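Local structure of putative O-methyltransferase (Klebsiella pneumoniae subsp. pneumoniae, 3TFW) at residues 53-56 and 57-60; 106-110 and 111-115; 188-191 and 192-196. The protein probably transfers a methyl group from S-adenosylmethionine to an oxygen atom of a substrate not yet identified. All coordinates share one frame; numbering follows the deposited sequence.

How the contacts relate
None of the three contacts closes a long loop: each is a continuous run of eight to ten residues, and they follow in series without nesting or crossing. Contact 1 comes first, about two turns of helix 49-62, which packs against strands 139-142 and 165-169 of the central sheet. Contact 2 ends helix 98-110 and turns the chain toward strand 117-121; its centre is about 19 Å from that of contact 1. Contact 3 is about two turns of helix 185-199, in sequence between strands 165-169 and 203-211, with its centre about 25 Å from that of contact 1 and across the middle of the chain. Contacts 1 and 3 both touch the second subunit, contact 2 does not.

Contact 1 (53-56 and 57-60); sequences QFLA and LLVR
Leu58 reaches back along helix 49-62 to Phe54, one turn earlier. Its CB sits 3.4 Å from the carbonyl O of Leu55. With CG set beside its own backbone N and anti to the carbonyl carbon (chi1 -64°), the chain leans toward the preceding turn, and CG lies over one face of the Phe54 ring, offset toward the rim. CD1 makes the tightest side-chain approach of the pair, 3.6 Å from Phe54 CE2, while CD2 only grazes the ring at 4.2 Å from CZ. Phe54 CG is anti to its own backbone N (chi1 178°), which sets the ring beside its carbonyl carbon, tilted toward the next turn, where Leu58 meets it.

Behind this pair run four i to i+4 backbone bonds of a regular alpha helix. The shortest join Leu57 N to Gln53 O and Leu58 N to Phe54 O, and the latter lies in the carbonyl plane. Elsewhere on the helix, Gln53 bends at chi2 and brings OE1 to 4.1 Å from Leu57 CD2, a loose contact.

Phe54 also meets the ring of Phe219, and Leu58 rests on Leu165 and Ile167 of the sheet. Arg60 makes a salt bridge with Glu84 and a cation-pi contact with Trp223 of the second subunit. The stretch is thus largely apolar and buried, four of its carbonyls bonded to N-H groups one turn on, with one charge, on Arg60, met by Glu84.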
ATOM      1  N   GLN A  53      -4.476  -4.018   8.907  1.00 14.99           N
ATOM      2  CA  GLN A  53      -3.105  -4.499   9.035  1.00 15.33           C
ATOM      3  C   GLN A  53      -2.155  -3.669   8.170  1.00 14.97           C
ATOM      4  O   GLN A  53      -1.020  -3.403   8.563  1.00 15.39           O
ATOM      5  CB  GLN A  53      -3.025  -6.005   8.691  1.00 15.53           C
ATOM      6  CG  GLN A  53      -1.668  -6.651   8.917  1.00 16.44           C
ATOM      7  CD  GLN A  53      -1.189  -6.582  10.339  1.00 19.27           C
ATOM      8  OE1 GLN A  53      -0.565  -5.597  10.765  1.00 21.54           O
ATOM      9  NE2 GLN A  53      -1.429  -7.650  11.080  1.00 17.10           N
ATOM     10  N   PHE A  54      -2.630  -3.272   6.993  1.00 15.04           N
ATOM     11  CA  PHE A  54      -1.879  -2.374   6.107  1.00 15.47           C
ATOM     12  C   PHE A  54      -1.554  -1.042   6.821  1.00 15.55           C
ATOM     13  O   PHE A  54      -0.399  -0.608   6.836  1.00 14.32           O
ATOM     14  CB  PHE A  54      -2.673  -2.139   4.812  1.00 15.83           C
ATOM     15  CG  PHE A  54      -2.009  -1.187   3.847  1.00 18.11           C
ATOM     16  CD1 PHE A  54      -0.840  -1.540   3.184  1.00 22.16           C
ATOM     17  CD2 PHE A  54      -2.564   0.066   3.600  1.00 20.70           C
ATOM     18  CE1 PHE A  54      -0.229  -0.646   2.281  1.00 23.62           C
ATOM     19  CE2 PHE A  54      -1.962   0.958   2.703  1.00 21.63           C
ATOM     20  CZ  PHE A  54      -0.797   0.599   2.049  1.00 22.84           C
ATOM     21  N   LEU A  55      -2.561  -0.431   7.442  1.00 15.42           N
ATOM     22  CA  LEU A  55      -2.349   0.802   8.215  1.00 15.70           C
ATOM     23  C   LEU A  55      -1.341   0.596   9.336  1.00 15.94           C
ATOM     24  O   LEU A  55      -0.501   1.455   9.580  1.00 15.90           O
ATOM     25  CB  LEU A  55      -3.667   1.374   8.776  1.00 15.83           C
ATOM     26  CG  LEU A  55      -4.734   1.840   7.774  1.00 17.05           C
ATOM     27  CD1 LEU A  55      -6.023   2.233   8.490  1.00 18.05           C
ATOM     28  CD2 LEU A  55      -4.225   2.987   6.894  1.00 19.25           C
ATOM     29  N   ALA A  56      -1.435  -0.549  10.015  1.00 15.62           N
ATOM     30  CA  ALA A  56      -0.503  -0.881  11.078  1.00 15.68           C
ATOM     31  C   ALA A  56       0.907  -0.963  10.515  1.00 15.32           C
ATOM     32  O   ALA A  56       1.838  -0.449  11.122  1.00 15.13           O
ATOM     33  CB  ALA A  56      -0.906  -2.201  11.787  1.00 15.87           C
ATOM     34  N   LEU A  57       1.063  -1.558   9.333  1.00 15.64           N
ATOM     35  CA  LEU A  57       2.398  -1.626   8.711  1.00 16.01           C
ATOM     36  C   LEU A  57       2.925  -0.250   8.314  1.00 15.71           C
ATOM     37  O   LEU A  57       4.107   0.013   8.448  1.00 16.01           O
ATOM     38  CB  LEU A  57       2.448  -2.618   7.535  1.00 16.47           C
ATOM     39  CG  LEU A  57       2.230  -4.089   7.931  1.00 17.91           C
ATOM     40  CD1 LEU A  57       2.572  -5.032   6.790  1.00 20.76           C
ATOM     41  CD2 LEU A  57       3.026  -4.461   9.180  1.00 19.76           C
ATOM     42  N   LEU A  58       2.035   0.637   7.880  1.00 15.91           N
ATOM     43  CA  LEU A  58       2.414   2.031   7.618  1.00 16.08           C
ATOM     44  C   LEU A  58       2.941   2.756   8.862  1.00 16.34           C
ATOM     45  O   LEU A  58       3.886   3.551   8.773  1.00 16.55           O
ATOM     46  CB  LEU A  58       1.251   2.801   6.985  1.00 16.55           C
ATOM     47  CG  LEU A  58       0.827   2.280   5.612  1.00 16.79           C
ATOM     48  CD1 LEU A  58      -0.276   3.148   5.054  1.00 18.65           C
ATOM     49  CD2 LEU A  58       2.019   2.243   4.644  1.00 17.04           C
ATOM     50  N   VAL A  59       2.358   2.471  10.022  1.00 16.15           N
ATOM     51  CA  VAL A  59       2.885   3.010  11.281  1.00 16.27           C
ATOM     52  C   VAL A  59       4.316   2.510  11.521  1.00 16.89           C
ATOM     53  O   VAL A  59       5.208   3.295  11.838  1.00 16.73           O
ATOM     54  CB  VAL A  59       1.970   2.672  12.493  1.00 16.40           C
ATOM     55  CG1 VAL A  59       2.544   3.244  13.779  1.00 15.46           C
ATOM     56  CG2 VAL A  59       0.560   3.217  12.259  1.00 16.29           C
ATOM     57  N   ARG A  60       4.534   1.211  11.345  1.00 17.17           N
ATOM     58  CA  ARG A  60       5.878   0.644  11.489  1.00 18.73           C
ATOM     59  C   ARG A  60       6.879   1.231  10.502  1.00 19.25           C
ATOM     60  O   ARG A  60       8.019   1.510  10.876  1.00 19.15           O
ATOM     61  CB  ARG A  60       5.856  -0.877  11.343  1.00 18.72           C
ATOM     62  CG  ARG A  60       5.098  -1.574  12.434  1.00 20.01           C
ATOM     63  CD  ARG A  60       5.368  -3.054  12.392  1.00 21.67           C
ATOM     64  NE  ARG A  60       4.411  -3.747  13.239  1.00 23.32           N
ATOM     65  CZ  ARG A  60       4.416  -5.051  13.474  1.00 24.48           C
ATOM     66  NH1 ARG A  60       5.341  -5.827  12.926  1.00 25.07           N
ATOM     67  NH2 ARG A  60       3.490  -5.577  14.265  1.00 23.98           N
TER

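Contact 2 (106-110 and 111-115); sequences ENLQL and AGVDQ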
ATOM      1  N   GLU A 106     -15.303   3.829  24.483  1.00 20.78           N
ATOM      2  CA  GLU A 106     -15.422   2.497  25.061  1.00 21.29           C
ATOM      3  C   GLU A 106     -14.500   1.477  24.391  1.00 20.15           C
ATOM      4  O   GLU A 106     -13.896   0.652  25.071  1.00 19.83           O
ATOM      5  CB  GLU A 106     -16.879   2.043  25.041  1.00 22.11           C
ATOM      6  CG  GLU A 106     -17.736   2.850  26.009  1.00 27.70           C
ATOM      7  CD  GLU A 106     -19.230   2.619  25.862  1.00 33.74           C
ATOM      8  OE1 GLU A 106     -19.648   1.840  24.969  1.00 37.58           O
ATOM      9  OE2 GLU A 106     -19.995   3.229  26.648  1.00 36.80           O
ATOM     10  N   ASN A 107     -14.384   1.543  23.064  1.00 18.84           N
ATOM     11  CA  ASN A 107     -13.523   0.621  22.324  1.00 18.22           C
ATOM     12  C   ASN A 107     -12.032   0.864  22.558  1.00 17.98           C
ATOM     13  O   ASN A 107     -11.247  -0.086  22.610  1.00 17.05           O
ATOM     14  CB  ASN A 107     -13.831   0.679  20.822  1.00 17.86           C
ATOM     15  CG  ASN A 107     -15.159   0.047  20.470  1.00 18.14           C
ATOM     16  OD1 ASN A 107     -15.666  -0.812  21.197  1.00 20.56           O
ATOM     17  ND2 ASN A 107     -15.735   0.464  19.348  1.00 18.31           N
ATOM     18  N   LEU A 108     -11.657   2.137  22.690  1.00 18.51           N
ATOM     19  CA  LEU A 108     -10.283   2.522  23.003  1.00 19.43           C
ATOM     20  C   LEU A 108      -9.860   1.945  24.355  1.00 20.65           C
ATOM     21  O   LEU A 108      -8.749   1.442  24.499  1.00 21.00           O
ATOM     22  CB  LEU A 108     -10.113   4.054  22.975  1.00 19.00           C
ATOM     23  CG  LEU A 108     -10.306   4.722  21.597  1.00 18.95           C
ATOM     24  CD1 LEU A 108     -10.312   6.246  21.690  1.00 19.30           C
ATOM     25  CD2 LEU A 108      -9.286   4.235  20.558  1.00 19.21           C
ATOM     26  N   GLN A 109     -10.761   2.009  25.330  1.00 22.18           N
ATOM     27  CA  GLN A 109     -10.480   1.513  26.669  1.00 23.86           C
ATOM     28  C   GLN A 109     -10.374  -0.007  26.651  1.00 24.20           C
ATOM     29  O   GLN A 109      -9.419  -0.576  27.190  1.00 24.32           O
ATOM     30  CB  GLN A 109     -11.565   1.984  27.647  1.00 24.44           C
ATOM     31  CG  GLN A 109     -11.223   1.756  29.123  1.00 27.84           C
ATOM     32  CD  GLN A 109     -12.433   1.881  30.040  1.00 31.78           C
ATOM     33  OE1 GLN A 109     -13.261   2.789  29.896  1.00 34.86           O
ATOM     34  NE2 GLN A 109     -12.536   0.967  30.997  1.00 35.15           N
ATOM     35  N   LEU A 110     -11.344  -0.654  26.009  1.00 24.95           N
ATOM     36  CA  LEU A 110     -11.378  -2.106  25.858  1.00 25.76           C
ATOM     37  C   LEU A 110     -10.083  -2.647  25.240  1.00 25.70           C
ATOM     38  O   LEU A 110      -9.541  -3.667  25.690  1.00 24.83           O
ATOM     39  CB  LEU A 110     -12.609  -2.499  25.021  1.00 26.43           C
ATOM     40  CG  LEU A 110     -12.708  -3.840  24.286  1.00 28.64           C
ATOM     41  CD1 LEU A 110     -12.624  -5.034  25.224  1.00 31.56           C
ATOM     42  CD2 LEU A 110     -14.006  -3.874  23.501  1.00 30.55           C
ATOM     43  N   ALA A 111      -9.580  -1.939  24.227  1.00 25.21           N
ATOM     44  CA  ALA A 111      -8.385  -2.350  23.507  1.00 25.39           C
ATOM     45  C   ALA A 111      -7.081  -1.953  24.190  1.00 25.27           C
ATOM     46  O   ALA A 111      -6.007  -2.312  23.714  1.00 25.48           O
ATOM     47  CB  ALA A 111      -8.421  -1.812  22.069  1.00 25.66           C
ATOM     48  N   GLY A 112      -7.168  -1.186  25.274  1.00 25.11           N
ATOM     49  CA  GLY A 112      -5.984  -0.800  26.047  1.00 24.97           C
ATOM     50  C   GLY A 112      -5.075   0.230  25.383  1.00 24.81           C
ATOM     51  O   GLY A 112      -3.870   0.256  25.636  1.00 24.52           O
ATOM     52  N   VAL A 113      -5.655   1.083  24.545  1.00 24.20           N
ATOM     53  CA  VAL A 113      -4.895   2.112  23.826  1.00 23.90           C
ATOM     54  C   VAL A 113      -5.307   3.517  24.244  1.00 24.07           C
ATOM     55  O   VAL A 113      -4.889   4.507  23.642  1.00 23.98           O
ATOM     56  CB  VAL A 113      -5.041   1.977  22.289  1.00 23.95           C
ATOM     57  CG1 VAL A 113      -4.375   0.699  21.800  1.00 23.77           C
ATOM     58  CG2 VAL A 113      -6.517   2.033  21.861  1.00 23.08           C
ATOM     59  N   ASP A 114      -6.108   3.611  25.297  1.00 24.26           N
ATOM     60  CA  ASP A 114      -6.692   4.889  25.653  1.00 24.96           C
ATOM     61  C   ASP A 114      -5.716   5.883  26.285  1.00 24.84           C
ATOM     62  O   ASP A 114      -6.038   7.056  26.409  1.00 25.19           O
ATOM     63  CB  ASP A 114      -7.970   4.708  26.481  1.00 25.46           C
ATOM     64  CG  ASP A 114      -7.758   3.873  27.724  1.00 27.21           C
ATOM     65  OD1 ASP A 114      -7.217   2.740  27.633  1.00 27.44           O
ATOM     66  OD2 ASP A 114      -8.173   4.355  28.801  1.00 30.94           O
ATOM     67  N   GLN A 115      -4.526   5.414  26.663  1.00 24.88           N
ATOM     68  CA  GLN A 115      -3.461   6.299  27.140  1.00 25.69           C
ATOM     69  C   GLN A 115      -2.692   6.948  25.978  1.00 25.09           C
ATOM     70  O   GLN A 115      -2.258   8.094  26.085  1.00 26.52           O
ATOM     71  CB  GLN A 115      -2.507   5.566  28.105  1.00 26.29           C
ATOM     72  CG  GLN A 115      -1.388   6.446  28.675  1.00 30.13           C
ATOM     73  CD  GLN A 115      -0.606   5.799  29.819  1.00 35.07           C
ATOM     74  OE1 GLN A 115      -0.308   4.593  29.796  1.00 37.52           O
ATOM     75  NE2 GLN A 115      -0.251   6.607  30.819  1.00 35.76           N
TER
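Val113 N and Gly112 N bond back into the last turn of helix 98-110, to Leu108 O and Gln109 O, and this pair of bonds ends the helix in a Schellman motif. Just before it, Ala111 N makes the last ordinary helical bond, to Asn107 O at 3.0 Å. Gly112 N turns instead to Gln109 O, also 3.0 Å away, but it stands well above the carbonyl plane, with a C=O...N angle of only 113°. The wrapping bond, Val113 N to Leu108 O at 3.1 Å, is much straighter and meets the oxygen nearly along the C=O axis. Gly112 has positive phi (72°), the conformation that lets the chain reverse out of the helix at this point.

Apolar contact follows the same reversal. Leu108 CD2 meets Val113 CG2 at 3.8 Å, the two side chains crossing at about a right angle, in the hydrophobic pairing that commonly accompanies this motif. A chi1 of -67° sets Val113 CG1 beside its backbone N, which puts CG2 in the crowded position between N and the carbonyl carbon, from where CG2 also lies 3.5 Å from Leu108 O. Ala111 CB touches the backbone O of Asn107, at 3.4 Å.

The polar side chain of Asp114 folds back over the helix end. Its OD1 lies 3.6 Å from Gln109 CA and OD2 lies 4.0 Å from Gln109 CG, so the carboxylate rests against Gln109 carbons and near Leu108 O.

Asn107 faces the other way, its ND2 bonded to Gly74 O and its OD1 to Asn36 ND2. Leu110 and Ala111 lean on helix 28-39, while Leu108, Ala111 and Val113 pack on helix 76-82, so one side of the turn packs on both helices just before the chain enters strand 117-121.

Contact 3 (188-191 and 192-196); sequences QGVR and QFIEM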
ATOM      1  N   GLN A 188     -17.458  16.113  -5.352  1.00 22.08           N
ATOM      2  CA  GLN A 188     -16.790  17.393  -5.570  1.00 22.39           C
ATOM      3  C   GLN A 188     -15.568  17.540  -4.644  1.00 21.82           C
ATOM      4  O   GLN A 188     -14.485  17.924  -5.095  1.00 21.79           O
ATOM      5  CB  GLN A 188     -17.763  18.554  -5.353  1.00 22.82           C
ATOM      6  CG  GLN A 188     -18.871  18.671  -6.405  1.00 25.31           C
ATOM      7  CD  GLN A 188     -20.016  19.566  -5.948  1.00 29.20           C
ATOM      8  OE1 GLN A 188     -19.853  20.398  -5.047  1.00 30.89           O
ATOM      9  NE2 GLN A 188     -21.186  19.393  -6.562  1.00 29.79           N
ATOM     10  N   GLY A 189     -15.756  17.228  -3.363  1.00 21.13           N
ATOM     11  CA  GLY A 189     -14.683  17.322  -2.362  1.00 20.55           C
ATOM     12  C   GLY A 189     -13.502  16.409  -2.656  1.00 20.44           C
ATOM     13  O   GLY A 189     -12.338  16.822  -2.543  1.00 20.65           O
ATOM     14  N   VAL A 190     -13.800  15.165  -3.018  1.00 20.04           N
ATOM     15  CA  VAL A 190     -12.768  14.184  -3.368  1.00 19.80           C
ATOM     16  C   VAL A 190     -11.979  14.610  -4.619  1.00 20.04           C
ATOM     17  O   VAL A 190     -10.742  14.457  -4.671  1.00 19.42           O
ATOM     18  CB  VAL A 190     -13.367  12.756  -3.511  1.00 19.88           C
ATOM     19  CG1 VAL A 190     -12.384  11.802  -4.167  1.00 20.59           C
ATOM     20  CG2 VAL A 190     -13.755  12.197  -2.137  1.00 20.30           C
ATOM     21  N   ARG A 191     -12.676  15.157  -5.618  1.00 19.91           N
ATOM     22  CA  ARG A 191     -12.009  15.611  -6.853  1.00 20.62           C
ATOM     23  C   ARG A 191     -11.108  16.810  -6.602  1.00 20.92           C
ATOM     24  O   ARG A 191      -9.981  16.855  -7.107  1.00 20.77           O
ATOM     25  CB  ARG A 191     -13.025  15.914  -7.970  1.00 20.64           C
ATOM     26  CG  ARG A 191     -13.751  14.687  -8.479  1.00 21.50           C
ATOM     27  CD  ARG A 191     -14.797  15.044  -9.558  1.00 22.31           C
ATOM     28  NE  ARG A 191     -14.225  15.870 -10.619  1.00 24.10           N
ATOM     29  CZ  ARG A 191     -13.608  15.403 -11.703  1.00 24.37           C
ATOM     30  NH1 ARG A 191     -13.471  14.099 -11.902  1.00 25.17           N
ATOM     31  NH2 ARG A 191     -13.119  16.254 -12.591  1.00 26.87           N
ATOM     32  N   GLN A 192     -11.591  17.753  -5.790  1.00 20.94           N
ATOM     33  CA  GLN A 192     -10.803  18.907  -5.356  1.00 21.74           C
ATOM     34  C   GLN A 192      -9.543  18.456  -4.605  1.00 21.07           C
ATOM     35  O   GLN A 192      -8.461  18.993  -4.827  1.00 21.12           O
ATOM     36  CB  GLN A 192     -11.613  19.779  -4.402  1.00 22.02           C
ATOM     37  CG  GLN A 192     -12.435  20.896  -5.000  1.00 25.91           C
ATOM     38  CD  GLN A 192     -12.905  21.831  -3.910  1.00 29.06           C
ATOM     39  OE1 GLN A 192     -13.879  21.545  -3.209  1.00 31.76           O
ATOM     40  NE2 GLN A 192     -12.183  22.931  -3.723  1.00 30.44           N
ATOM     41  N   PHE A 193      -9.730  17.504  -3.694  1.00 20.55           N
ATOM     42  CA  PHE A 193      -8.671  16.855  -2.901  1.00 20.40           C
ATOM     43  C   PHE A 193      -7.576  16.219  -3.770  1.00 20.79           C
ATOM     44  O   PHE A 193      -6.387  16.513  -3.604  1.00 20.19           O
ATOM     45  CB  PHE A 193      -9.353  15.805  -2.016  1.00 20.01           C
ATOM     46  CG  PHE A 193      -8.426  14.979  -1.174  1.00 19.54           C
ATOM     47  CD1 PHE A 193      -7.867  15.496  -0.010  1.00 18.47           C
ATOM     48  CD2 PHE A 193      -8.175  13.651  -1.509  1.00 18.71           C
ATOM     49  CE1 PHE A 193      -7.032  14.707   0.796  1.00 18.39           C
ATOM     50  CE2 PHE A 193      -7.351  12.853  -0.707  1.00 19.00           C
ATOM     51  CZ  PHE A 193      -6.779  13.392   0.451  1.00 18.81           C
ATOM     52  N   ILE A 194      -7.983  15.351  -4.694  1.00 21.08           N
ATOM     53  CA  ILE A 194      -7.051  14.693  -5.611  1.00 22.26           C
ATOM     54  C   ILE A 194      -6.303  15.711  -6.487  1.00 22.87           C
ATOM     55  O   ILE A 194      -5.078  15.651  -6.622  1.00 22.64           O
ATOM     56  CB  ILE A 194      -7.767  13.604  -6.461  1.00 22.21           C
ATOM     57  CG1 ILE A 194      -8.094  12.395  -5.580  1.00 21.63           C
ATOM     58  CG2 ILE A 194      -6.898  13.171  -7.649  1.00 22.18           C
ATOM     59  CD1 ILE A 194      -9.239  11.532  -6.095  1.00 23.76           C
ATOM     60  N   GLU A 195      -7.038  16.671  -7.041  1.00 23.94           N
ATOM     61  CA  GLU A 195      -6.436  17.700  -7.885  1.00 25.07           C
ATOM     62  C   GLU A 195      -5.463  18.612  -7.125  1.00 25.00           C
ATOM     63  O   GLU A 195      -4.393  18.931  -7.635  1.00 24.78           O
ATOM     64  CB  GLU A 195      -7.522  18.494  -8.611  1.00 25.85           C
ATOM     65  CG  GLU A 195      -8.099  17.690  -9.791  1.00 28.98           C
ATOM     66  CD  GLU A 195      -9.456  18.176 -10.269  1.00 33.26           C
ATOM     67  OE1 GLU A 195      -9.907  19.265  -9.838  1.00 36.33           O
ATOM     68  OE2 GLU A 195     -10.074  17.448 -11.078  1.00 34.00           O
HETATM   69  N   MSE A 196      -5.839  19.004  -5.906  1.00 25.07           N
HETATM   70  CA  MSE A 196      -4.975  19.774  -5.013  1.00 25.37           C
HETATM   71  C   MSE A 196      -3.690  18.989  -4.748  1.00 24.17           C
HETATM   72  O   MSE A 196      -2.586  19.539  -4.812  1.00 23.74           O
HETATM   73  CB  MSE A 196      -5.719  20.045  -3.697  1.00 26.25           C
HETATM   74  CG  MSE A 196      -4.973  20.884  -2.680  1.00 30.84           C
HETATM   75 SE   MSE A 196      -5.950  21.057  -0.969  1.00 43.66          SE
HETATM   76  CE  MSE A 196      -4.451  21.650   0.120  1.00 38.91           C
TER
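Val190 overlaps Ile194 one turn on, the two side chains lying side by side and pointing the same way, with Val190 CG1 3.7 Å from Ile194 CD1. Both belong to helix 185-199, an alpha helix of the Rossmann-like class I methyltransferase fold, with its strand order 3-2-1-4-5-7-6 and antiparallel strand 217-224. Ile194 CG1 is set beside its own backbone N, anti to the carbonyl carbon (chi1 -72°), and the chain then runs back past Val190 O.

The backbone beneath is regular: Gln192, Phe193, Ile194 and Glu195 each give their N-H to the carbonyl four residues earlier. The Ile194 N to Val190 O bond is the straightest at the hydrogen, 169°. Phe193 takes another direction, its CB 3.2 Å from Gly189 O and its ring turned off toward Asn149 and Leu153 of helix 149-158.

Arg191 and Glu195 also lie side by side, on the side that meets the second subunit. The Arg191 chain bends at chi3, and NH1 is bonded to Val177 O. Glu195 OE2 makes a weak hydrogen bond to Tyr18 OH of the second subunit, whose Tyr18 also packs on Arg191 and whose Ala22 packs on Ile194.

Between the two charges is a long salt bridge: Arg191 NH2 stands 3.6 Å from Glu195 OE2, with the guanidinium and carboxylate planes 89° apart and no N-H directed at the oxygen.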